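Local coordinates for protein cellulose 1,4-beta-cellobiosidase (Thermobifida fusca, PDB 4JJJ) that probably hydrolyses cellulose chains to release cellobiose, this chain being the glycoside hydrolase family 48 catalytic module of a longer protein, at residues 508-513 and 523-528; 447-452 and 519-524; 418-423 and 502-507; 3-8 and 628-633. The protein carries 1 engineered substitution. One frame throughout, in Å; residues are numbered along the deposited sequence. Where two conformers were deposited one is given.

Contact 1 (508-513 and 523-528). With ZN (zinc ion), chain S.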
# COMPACT_ATOMS: atom_id res chain seq x y z
N THR A 508 -16.63 -8.24 -2.00
CA THR A 508 -16.43 -8.61 -3.37
C THR A 508 -17.61 -9.44 -3.87
O THR A 508 -18.15 -9.19 -4.96
CB THR A 508 -15.12 -9.49 -3.52
OG1 THR A 508 -14.03 -8.68 -3.16
CG2 THR A 508 -14.84 -9.88 -4.93
N LEU A 509 -17.99 -10.39 -3.07
CA LEU A 509 -19.09 -11.30 -3.39
C LEU A 509 -20.46 -10.58 -3.46
O LEU A 509 -21.25 -10.86 -4.35
CB LEU A 509 -19.13 -12.47 -2.38
CG LEU A 509 -17.89 -13.42 -2.48
CD1 LEU A 509 -17.89 -14.44 -1.37
CD2 LEU A 509 -17.84 -14.10 -3.81
N MET A 510 -20.68 -9.66 -2.57
CA MET A 510 -21.93 -8.88 -2.54
C MET A 510 -22.07 -7.99 -3.78
O MET A 510 -23.15 -8.01 -4.39
CB MET A 510 -22.01 -8.04 -1.27
CG MET A 510 -22.44 -8.90 -0.05
SD MET A 510 -22.83 -7.88 1.38
CE MET A 510 -21.30 -6.99 1.71
N TYR A 511 -21.04 -7.22 -4.12
CA TYR A 511 -21.12 -6.34 -5.32
C TYR A 511 -21.38 -7.19 -6.52
O TYR A 511 -22.18 -6.83 -7.44
CB TYR A 511 -19.86 -5.47 -5.44
CG TYR A 511 -19.79 -4.36 -4.44
CD1 TYR A 511 -18.92 -4.41 -3.39
CD2 TYR A 511 -20.56 -3.21 -4.60
CE1 TYR A 511 -18.86 -3.34 -2.50
CE2 TYR A 511 -20.54 -2.15 -3.74
CZ TYR A 511 -19.72 -2.20 -2.64
OH TYR A 511 -19.56 -1.19 -1.74
N TYR A 512 -20.64 -8.31 -6.64
CA TYR A 512 -20.83 -9.20 -7.77
C TYR A 512 -22.23 -9.81 -7.83
O TYR A 512 -22.87 -9.86 -8.90
CB TYR A 512 -19.83 -10.33 -7.69
CG TYR A 512 -20.01 -11.41 -8.76
CD1 TYR A 512 -19.68 -11.17 -10.12
CD2 TYR A 512 -20.44 -12.65 -8.37
CE1 TYR A 512 -19.83 -12.20 -11.10
CE2 TYR A 512 -20.63 -13.65 -9.35
CZ TYR A 512 -20.29 -13.41 -10.66
OH TYR A 512 -20.38 -14.42 -11.55
N ALA A 513 -22.71 -10.22 -6.67
CA ALA A 513 -24.06 -10.78 -6.61
C ALA A 513 -25.12 -9.79 -6.96
O ALA A 513 -26.10 -10.18 -7.61
CB ALA A 513 -24.32 -11.32 -5.21
N ALA A 523 -24.92 -16.09 -1.01
CA ALA A 523 -24.98 -17.00 0.16
C ALA A 523 -23.67 -17.09 0.91
O ALA A 523 -23.63 -17.05 2.15
CB ALA A 523 -25.53 -18.37 -0.20
N THR A 524 -22.57 -17.11 0.20
CA THR A 524 -21.24 -17.09 0.83
C THR A 524 -21.02 -15.81 1.60
O THR A 524 -20.56 -15.84 2.73
CB THR A 524 -20.13 -17.38 -0.22
OG1 THR A 524 -20.47 -18.61 -0.88
CG2 THR A 524 -18.74 -17.47 0.35
N ALA A 525 -21.29 -14.67 0.94
CA ALA A 525 -21.14 -13.39 1.58
C ALA A 525 -21.93 -13.32 2.87
O ALA A 525 -21.43 -12.85 3.90
CB ALA A 525 -21.59 -12.29 0.65
N GLU A 526 -23.17 -13.80 2.81
CA GLU A 526 -24.04 -13.69 3.99
C GLU A 526 -23.43 -14.53 5.13
O GLU A 526 -23.47 -14.09 6.30
CB GLU A 526 -25.43 -14.22 3.70
CG GLU A 526 -26.26 -13.37 2.76
CD GLU A 526 -26.86 -12.08 3.34
OE1 GLU A 526 -26.36 -11.49 4.33
OE2 GLU A 526 -27.90 -11.64 2.76
N GLY A 527 -22.88 -15.70 4.81
CA GLY A 527 -22.24 -16.55 5.80
C GLY A 527 -21.00 -15.94 6.42
O GLY A 527 -20.76 -16.05 7.59
N LEU A 528 -20.23 -15.22 5.58
CA LEU A 528 -19.09 -14.44 6.08
C LEU A 528 -19.48 -13.27 7.01
O LEU A 528 -18.87 -13.07 8.07
CB LEU A 528 -18.24 -13.94 4.92
CG LEU A 528 -17.57 -15.04 4.09
CD1 LEU A 528 -16.83 -14.45 2.93
CD2 LEU A 528 -16.65 -15.92 4.98
ZN ZN S . -28.63 -10.15 3.76
O HOH W 1 -29.24 -10.63 5.65
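Leu-509 meets Ala-525 and Thr-524 where helices 499-516 and 519-533 pack against each other. The side chain can be followed outward. CB rests against CB of Ala-525 at 3.9 Å. CG stands anti to the carbonyl carbon (chi1 -67°). Beyond it CD1 crosses obliquely to Thr-524, 3.6 Å from its CG2, and more loosely approaches CD1 of Leu-528. CD2 meets Ile-449 CG1 of helix 435-450 at 3.9 Å. Met-510 joins from the next position: its CG touches Ala-525 CB at 3.6 Å. The alanine methyl is therefore flanked by two side chains of the other helix. Its small size lets the backbones come close, with CA of Leu-509 and CA of Ala-525 5.8 Å apart. The contact is apolar. Glu-526 makes no contact with 508-513; its OE2 binds a zinc ion at 1.9 Å, and water 1, also on the metal, donates to its OE1. The segments run roughly antiparallel, at 145°, as in a helical hairpin. Helix 435-450 lies beside this pair, with Val-445 on Leu-509 and Ile-449 on Thr-524. Helix 620-637 flanks Met-510 through His-633, Leu-636 and Phe-637.

Contact 2 (447-452 and 519-524). With FE (Fe (III) ion), chain M.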
# COMPACT_ATOMS: atom_id res chain seq x y z
N TRP A 447 -13.67 -19.70 -7.87
CA TRP A 447 -12.45 -20.13 -7.29
C TRP A 447 -12.40 -19.69 -5.87
O TRP A 447 -12.05 -20.46 -4.97
CB TRP A 447 -11.21 -19.52 -8.03
CG TRP A 447 -9.95 -19.75 -7.40
CD1 TRP A 447 -9.25 -20.93 -7.28
CD2 TRP A 447 -9.10 -18.75 -6.82
NE1 TRP A 447 -8.05 -20.73 -6.67
CE2 TRP A 447 -7.94 -19.40 -6.35
CE3 TRP A 447 -9.26 -17.37 -6.54
CZ2 TRP A 447 -6.91 -18.74 -5.68
CZ3 TRP A 447 -8.25 -16.70 -5.88
CH2 TRP A 447 -7.05 -17.43 -5.42
N ALA A 448 -12.73 -18.44 -5.59
CA ALA A 448 -12.71 -17.98 -4.22
C ALA A 448 -13.71 -18.68 -3.34
O ALA A 448 -13.37 -19.13 -2.24
CB ALA A 448 -12.96 -16.45 -4.16
N ILE A 449 -14.94 -18.79 -3.82
CA ILE A 449 -16.00 -19.54 -3.13
C ILE A 449 -15.57 -20.96 -2.78
O ILE A 449 -15.79 -21.42 -1.63
CB ILE A 449 -17.32 -19.46 -3.95
CG1 ILE A 449 -17.83 -18.02 -3.95
CG2 ILE A 449 -18.33 -20.44 -3.35
CD1 ILE A 449 -19.05 -17.85 -4.84
N GLN A 450 -14.95 -21.62 -3.74
CA GLN A 450 -14.51 -23.04 -3.62
C GLN A 450 -13.48 -23.24 -2.54
O GLN A 450 -13.24 -24.36 -2.12
CB GLN A 450 -13.87 -23.43 -4.92
CG GLN A 450 -14.80 -23.72 -6.05
CD GLN A 450 -16.29 -23.48 -5.78
OE1 GLN A 450 -16.90 -22.55 -6.37
NE2 GLN A 450 -16.93 -24.39 -4.98
N HIS A 451 -12.82 -22.15 -2.11
CA HIS A 451 -11.82 -22.18 -1.05
C HIS A 451 -12.21 -21.42 0.19
O HIS A 451 -11.35 -21.13 1.01
CB HIS A 451 -10.46 -21.67 -1.64
CG HIS A 451 -9.97 -22.55 -2.72
ND1 HIS A 451 -10.33 -22.41 -4.05
CD2 HIS A 451 -9.21 -23.67 -2.67
CE1 HIS A 451 -9.88 -23.42 -4.75
NE2 HIS A 451 -9.18 -24.18 -3.94
N THR A 452 -13.49 -21.18 0.35
CA THR A 452 -14.04 -20.51 1.52
C THR A 452 -14.98 -21.43 2.25
O THR A 452 -15.82 -22.11 1.61
CB THR A 452 -14.79 -19.22 1.05
OG1 THR A 452 -13.86 -18.32 0.43
CG2 THR A 452 -15.38 -18.48 2.20
N THR A 519 -26.64 -16.42 -6.96
CA THR A 519 -27.13 -16.72 -5.64
C THR A 519 -26.05 -17.43 -4.71
O THR A 519 -26.09 -17.20 -3.53
CB THR A 519 -28.39 -17.66 -5.71
OG1 THR A 519 -28.01 -18.78 -6.51
CG2 THR A 519 -29.56 -16.85 -6.18
N THR A 520 -25.11 -18.16 -5.29
CA THR A 520 -24.07 -18.81 -4.50
C THR A 520 -23.16 -17.76 -3.88
O THR A 520 -22.76 -17.84 -2.72
CB THR A 520 -23.26 -19.76 -5.37
OG1 THR A 520 -24.18 -20.70 -6.03
CG2 THR A 520 -22.26 -20.57 -4.52
N ALA A 521 -22.82 -16.76 -4.68
CA ALA A 521 -21.99 -15.63 -4.21
C ALA A 521 -22.65 -14.94 -3.01
O ALA A 521 -21.99 -14.60 -1.99
CB ALA A 521 -21.66 -14.64 -5.29
N LEU A 522 -23.93 -14.61 -3.13
CA LEU A 522 -24.59 -13.91 -2.05
C LEU A 522 -24.65 -14.80 -0.80
O LEU A 522 -24.43 -14.30 0.31
CB LEU A 522 -26.02 -13.51 -2.40
CG LEU A 522 -26.70 -12.63 -1.29
CD1 LEU A 522 -25.89 -11.47 -0.77
CD2 LEU A 522 -28.06 -12.18 -1.82
N ALA A 523 -24.92 -16.09 -1.01
CA ALA A 523 -24.98 -17.00 0.16
C ALA A 523 -23.67 -17.09 0.91
O ALA A 523 -23.63 -17.05 2.15
CB ALA A 523 -25.53 -18.37 -0.20
N THR A 524 -22.57 -17.11 0.20
CA THR A 524 -21.24 -17.09 0.83
C THR A 524 -21.02 -15.81 1.60
O THR A 524 -20.56 -15.84 2.73
CB THR A 524 -20.13 -17.38 -0.22
OG1 THR A 524 -20.47 -18.61 -0.88
CG2 THR A 524 -18.74 -17.47 0.35
FE FE M . -8.55 -26.19 -4.72
O HOH W 2 -18.20 -20.95 0.22
O HOH W 3 -9.44 -26.83 -3.09
O HOH W 4 -10.28 -26.98 -5.40
O HOH W 5 -7.96 -25.27 -6.45
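Ile-449 overlaps one turn of helix 519-533 with both of its branches. CD1 reaches over the backbone of Ala-521 and lies 3.7 Å from its CA. It gets there because chi2 is extended (175°), which carries CD1 away from the main chain. The other branch, CG2, sits 3.7 Å from Thr-524 OG1 and 4.1 Å from Thr-520 CG2. The isoleucine thus fits among three residues, two of them threonines one turn apart. An alanine here would probably leave a gap over Ala-521 and take from Thr-520 and Thr-524 the methyl (CG2) that packs on them. Further along, Thr-452 and Thr-524 meet methyl to methyl, CG2 to CG2, at 4.0 Å. The hydroxyl of Thr-452 is used within its own segment. Its OG1 donates to Ala-448 O at 2.8 Å, from above the carbonyl plane, while His-451 N reaches the same oxygen from the opposite face. His-451 is held similarly: ND1 donates to Trp-447 O, nearly straight at 169° and in the plane of the ring. This helps to fix the rotation of the imidazole and leaves NE2 to bind an iron(III) ion at 2.2 Å, together with waters 3, 4 and 5. Water 2 hydrogen-bonds to Thr-452 O and weakly to Thr-524 OG1. The chemistry implies that shape and methyl packing join the two segments, while the stronger polar bonds of 447-452 order that segment itself and its metal ligand.

Contact 3 (418-423 and 502-507)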
# COMPACT_ATOMS: atom_id res chain seq x y z
N GLN A 418 -5.77 -10.41 -3.45
CA GLN A 418 -6.83 -10.90 -4.37
C GLN A 418 -8.12 -10.15 -4.14
O GLN A 418 -8.72 -9.60 -5.07
CB GLN A 418 -7.17 -12.36 -4.21
CG GLN A 418 -6.06 -13.36 -4.52
CD GLN A 418 -5.67 -13.33 -5.93
OE1 GLN A 418 -6.53 -13.48 -6.88
NE2 GLN A 418 -4.37 -13.11 -6.19
N VAL A 419 -8.53 -10.05 -2.85
CA VAL A 419 -9.80 -9.37 -2.49
C VAL A 419 -9.68 -7.89 -2.53
O VAL A 419 -10.67 -7.20 -2.87
CB VAL A 419 -10.38 -9.95 -1.20
CG1 VAL A 419 -10.89 -11.37 -1.42
CG2 VAL A 419 -9.42 -9.93 -0.04
N TRP A 420 -8.57 -7.32 -2.19
CA TRP A 420 -8.44 -5.85 -2.29
C TRP A 420 -8.64 -5.40 -3.76
O TRP A 420 -9.41 -4.44 -4.06
CB TRP A 420 -7.18 -5.36 -1.72
CG TRP A 420 -7.12 -5.25 -0.27
CD1 TRP A 420 -8.13 -5.34 0.61
CD2 TRP A 420 -5.96 -4.83 0.50
NE1 TRP A 420 -7.67 -5.10 1.87
CE2 TRP A 420 -6.36 -4.74 1.83
CE3 TRP A 420 -4.65 -4.52 0.14
CZ2 TRP A 420 -5.50 -4.33 2.83
CZ3 TRP A 420 -3.76 -4.10 1.14
CH2 TRP A 420 -4.19 -4.01 2.46
N ASN A 421 -7.98 -6.11 -4.70
CA ASN A 421 -8.18 -5.81 -6.12
C ASN A 421 -9.58 -6.17 -6.59
O ASN A 421 -10.32 -5.32 -7.16
CB ASN A 421 -7.14 -6.50 -6.95
CG ASN A 421 -7.53 -6.58 -8.39
OD1 ASN A 421 -7.89 -5.61 -8.95
ND2 ASN A 421 -7.20 -7.72 -9.03
N MET A 422 -10.01 -7.36 -6.27
CA MET A 422 -11.24 -7.89 -6.80
C MET A 422 -12.43 -7.10 -6.34
O MET A 422 -13.36 -6.93 -7.10
CB MET A 422 -11.48 -9.39 -6.58
CG MET A 422 -12.38 -10.04 -7.62
SD MET A 422 -11.90 -9.84 -9.35
CE MET A 422 -10.23 -10.49 -9.37
N GLU A 423 -12.39 -6.64 -5.09
CA GLU A 423 -13.54 -5.78 -4.59
C GLU A 423 -13.73 -4.52 -5.47
O GLU A 423 -14.86 -4.15 -5.76
CB GLU A 423 -13.32 -5.33 -3.16
CG GLU A 423 -14.60 -4.77 -2.54
CD GLU A 423 -14.39 -4.23 -1.16
OE1 GLU A 423 -13.80 -4.97 -0.34
OE2 GLU A 423 -14.86 -3.12 -0.95
N THR A 502 -11.57 -11.32 5.29
CA THR A 502 -12.94 -11.81 5.33
C THR A 502 -13.90 -10.73 4.84
O THR A 502 -14.76 -10.98 4.02
CB THR A 502 -13.31 -12.39 6.70
OG1 THR A 502 -12.43 -13.50 6.97
CG2 THR A 502 -14.77 -12.86 6.73
N ALA A 503 -13.80 -9.54 5.40
CA ALA A 503 -14.72 -8.46 5.04
C ALA A 503 -14.59 -8.06 3.58
O ALA A 503 -15.59 -7.84 2.92
CB ALA A 503 -14.49 -7.33 6.00
N ALA A 504 -13.35 -8.02 3.06
CA ALA A 504 -13.16 -7.67 1.67
C ALA A 504 -13.71 -8.78 0.78
O ALA A 504 -14.26 -8.51 -0.30
CB ALA A 504 -11.66 -7.44 1.41
N LEU A 505 -13.57 -10.04 1.17
CA LEU A 505 -14.12 -11.14 0.40
C LEU A 505 -15.67 -11.04 0.39
O LEU A 505 -16.29 -11.14 -0.66
CB LEU A 505 -13.65 -12.47 0.98
CG LEU A 505 -14.22 -13.72 0.32
CD1 LEU A 505 -13.93 -13.71 -1.17
CD2 LEU A 505 -13.68 -14.94 1.04
N ALA A 506 -16.26 -10.78 1.54
CA ALA A 506 -17.69 -10.63 1.64
C ALA A 506 -18.15 -9.50 0.70
O ALA A 506 -19.18 -9.67 -0.02
CB ALA A 506 -18.12 -10.32 3.01
N LYS A 507 -17.46 -8.35 0.69
CA LYS A 507 -17.87 -7.26 -0.19
C LYS A 507 -17.76 -7.64 -1.65
O LYS A 507 -18.63 -7.31 -2.48
CB LYS A 507 -17.12 -6.02 0.14
CG LYS A 507 -17.58 -5.32 1.42
CD LYS A 507 -16.88 -4.04 1.65
CE LYS A 507 -15.43 -4.22 2.15
NZ LYS A 507 -14.58 -2.99 1.86
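The indole of Trp-420 and the carboxylate of Glu-423 are the flat groups that helix 416-432 brings to helix 499-516. Ala-504 CB lies at the indole edge, near the ring plane, 4.2 Å from CD1. Elsewhere the indole makes a cation-pi contact with Arg-228 and edge-to-face contacts with Trp-414 and Trp-621, and its NE1 is hydrogen-bonded to Glu-625. The carboxylate of Glu-423 faces Lys-507 with both oxygens. OE2 receives NZ on its syn lone pair at 2.8 Å, and OE1 takes a weak second bond at 3.1 Å. CG of Glu-423 is anti to the backbone N (chi1 -166°), and the chain stays extended beyond it. Lys-507 bends at chi3 (-75°), bringing CE close to the carboxylate oxygens. Its CB also rests 3.5 Å from Glu-423 CD. NZ has further partners in Glu-625 and Thr-628. Glu-423 and Lys-507 are buried, so the neighbouring carboxylates are likely to hold the lysine in its charged form. Val-419 fills the apolar side. Its CG2 lies 3.6 Å from Ala-504 CB, and its CG1 packs 3.7 Å from Leu-505 CA. The small alanine gives room for valine and tryptophan together. The segments run in the same general direction, at 32°, with axes 8.6 Å apart. Helix 435-450 comes between their helices in sequence. Such an arrangement is consistent with neighbouring inner helices of the (alpha/alpha)6 barrel, here beside the glycan pocket, where Trp-420 touches a bound glucose and Glu-51, the predicted proton donor.

Contact 4 (3-8 and 628-633). With ZN (zinc ion), chain S.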
# COMPACT_ATOMS: atom_id res chain seq x y z
N ASP A 3 -27.12 -2.09 9.05
CA ASP A 3 -26.79 -0.69 9.25
C ASP A 3 -26.62 -0.49 10.80
O ASP A 3 -25.76 0.29 11.19
CB ASP A 3 -27.85 0.26 8.66
CG ASP A 3 -27.46 0.88 7.22
OD1 ASP A 3 -28.50 1.37 6.60
OD2 ASP A 3 -26.25 0.85 6.68
N GLN A 4 -27.34 -1.23 11.63
CA GLN A 4 -27.12 -1.22 13.13
C GLN A 4 -25.75 -1.78 13.48
O GLN A 4 -25.03 -1.18 14.26
CB GLN A 4 -28.17 -2.01 13.94
CG GLN A 4 -29.13 -1.03 14.61
CD GLN A 4 -29.72 -0.02 13.62
OE1 GLN A 4 -29.24 1.15 13.49
NE2 GLN A 4 -30.78 -0.46 12.88
N ALA A 5 -25.39 -2.82 12.73
CA ALA A 5 -24.03 -3.46 12.92
C ALA A 5 -22.95 -2.50 12.49
O ALA A 5 -21.90 -2.42 13.18
CB ALA A 5 -23.93 -4.77 12.22
N PHE A 6 -23.16 -1.83 11.34
CA PHE A 6 -22.21 -0.78 10.92
C PHE A 6 -22.05 0.23 12.06
O PHE A 6 -20.96 0.59 12.43
CB PHE A 6 -22.67 -0.09 9.64
CG PHE A 6 -21.92 1.18 9.41
CD1 PHE A 6 -20.63 1.19 9.01
CD2 PHE A 6 -22.55 2.39 9.64
CE1 PHE A 6 -19.91 2.41 8.88
CE2 PHE A 6 -21.87 3.57 9.48
CZ PHE A 6 -20.57 3.60 9.14
N LEU A 7 -23.17 0.75 12.55
CA LEU A 7 -23.02 1.87 13.48
C LEU A 7 -22.33 1.35 14.77
O LEU A 7 -21.59 2.11 15.35
CB LEU A 7 -24.40 2.51 13.76
CG LEU A 7 -24.93 3.41 12.68
CD1 LEU A 7 -26.47 3.56 12.91
CD2 LEU A 7 -24.07 4.73 12.57
N GLU A 8 -22.59 0.14 15.18
CA GLU A 8 -21.96 -0.42 16.39
C GLU A 8 -20.44 -0.49 16.22
O GLU A 8 -19.68 -0.12 17.11
CB GLU A 8 -22.55 -1.76 16.73
CG GLU A 8 -21.81 -2.49 17.80
CD GLU A 8 -22.43 -3.77 18.13
OE1 GLU A 8 -22.67 -4.67 17.22
OE2 GLU A 8 -22.55 -3.90 19.44
N THR A 628 -17.34 -1.38 6.75
CA THR A 628 -17.78 -1.10 5.35
C THR A 628 -18.53 -2.32 4.79
O THR A 628 -19.44 -2.10 3.97
CB THR A 628 -16.65 -0.68 4.45
OG1 THR A 628 -15.75 -1.79 4.12
CG2 THR A 628 -15.95 0.52 5.03
N ALA A 629 -18.24 -3.53 5.20
CA ALA A 629 -18.93 -4.72 4.70
C ALA A 629 -20.38 -4.71 5.21
O ALA A 629 -21.30 -5.02 4.50
CB ALA A 629 -18.18 -6.02 5.10
N PHE A 630 -20.53 -4.38 6.48
CA PHE A 630 -21.88 -4.25 7.04
C PHE A 630 -22.68 -3.15 6.37
O PHE A 630 -23.86 -3.38 5.99
CB PHE A 630 -21.84 -3.98 8.54
CG PHE A 630 -21.19 -5.09 9.36
CD1 PHE A 630 -21.20 -6.46 8.97
CD2 PHE A 630 -20.69 -4.77 10.61
CE1 PHE A 630 -20.64 -7.45 9.81
CE2 PHE A 630 -20.09 -5.74 11.43
CZ PHE A 630 -20.12 -7.06 11.09
N ALA A 631 -22.03 -2.01 6.23
CA ALA A 631 -22.70 -0.89 5.51
C ALA A 631 -23.03 -1.23 4.07
O ALA A 631 -24.09 -0.84 3.58
CB ALA A 631 -21.93 0.35 5.61
N ALA A 632 -22.13 -1.91 3.34
CA ALA A 632 -22.37 -2.30 1.96
C ALA A 632 -23.57 -3.20 1.88
O ALA A 632 -24.32 -3.18 0.89
CB ALA A 632 -21.17 -2.94 1.32
N HIS A 633 -23.72 -4.09 2.84
CA HIS A 633 -24.84 -5.03 2.79
C HIS A 633 -26.15 -4.23 2.68
O HIS A 633 -26.99 -4.53 1.86
CB HIS A 633 -24.90 -6.00 3.98
CG HIS A 633 -26.15 -6.85 3.98
ND1 HIS A 633 -27.39 -6.34 4.31
CD2 HIS A 633 -26.35 -8.14 3.67
CE1 HIS A 633 -28.29 -7.29 4.17
NE2 HIS A 633 -27.68 -8.38 3.79
ZN ZN S . -28.63 -10.15 3.76
O HOH W 6 -24.90 1.72 4.46
O HOH W 1 -29.24 -10.63 5.65
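Ala-5 sets its methyl over one face of the Phe-630 ring, a CH-pi contact. CB stands 4.1 Å from the ring centroid, 27° off the normal. It is displaced toward CD2, which it approaches to 3.6 Å. The first torsions send the two phenylalanine CG atoms different ways from their backbones: in Phe-630 CG is anti to the carbonyl carbon (chi1 -61°), in Phe-6 it is anti to the backbone N (chi1 165°). The two residues meet at their bases, CB to CB at 4.1 Å. The Phe-6 ring instead meets Ala-631, whose CB lies 3.7 Å from CD1. An alanine in place of Phe-630 would probably open a gap beside Ala-5, whose methyl would be left without the ring it sits on. The segments are nearly antiparallel, and their axes come within 7.7 Å. They join the first helix of the chain, 2-14, to the last, 620-637, a pairing consistent with closure of the (alpha/alpha)6 barrel. Leu-533 of helix 519-533 touches both Ala-5 and Phe-630, and Tyr-62 of helix 50-67 touches Ala-631. At the polar margin water 6 donates to Asp-3 OD2 at 2.7 Å and to Ala-631 O at 2.8 Å, bridging the helices. His-633 leaves the interface and binds zinc through NE2 at 2.0 Å, sharing the ion with Glu-526.

Contacts 1, 3 and 4 are buried; contact 2 lies at the surface. Contacts 1 and 3 share helix 499-516, while contacts 1 and 2 share helix 519-533, including Ala-523 and Thr-524. Contact 3 is nearest the centre of the chain and alone carries a salt bridge across its segments. Contact 1 is apolar; contact 2 is mostly so, with a water linking its segments weakly; contact 4 adds an aromatic face and a firmer water bridge. Contacts 1 and 4 meet at one zinc ion, to which each gives a ligand. Contact 2 has an iron ion at its outer side. Contact 3 is tied to 628-633 through Lys-507. Contacts 1, 2 and 3 are nested within the long loop closed by contact 4.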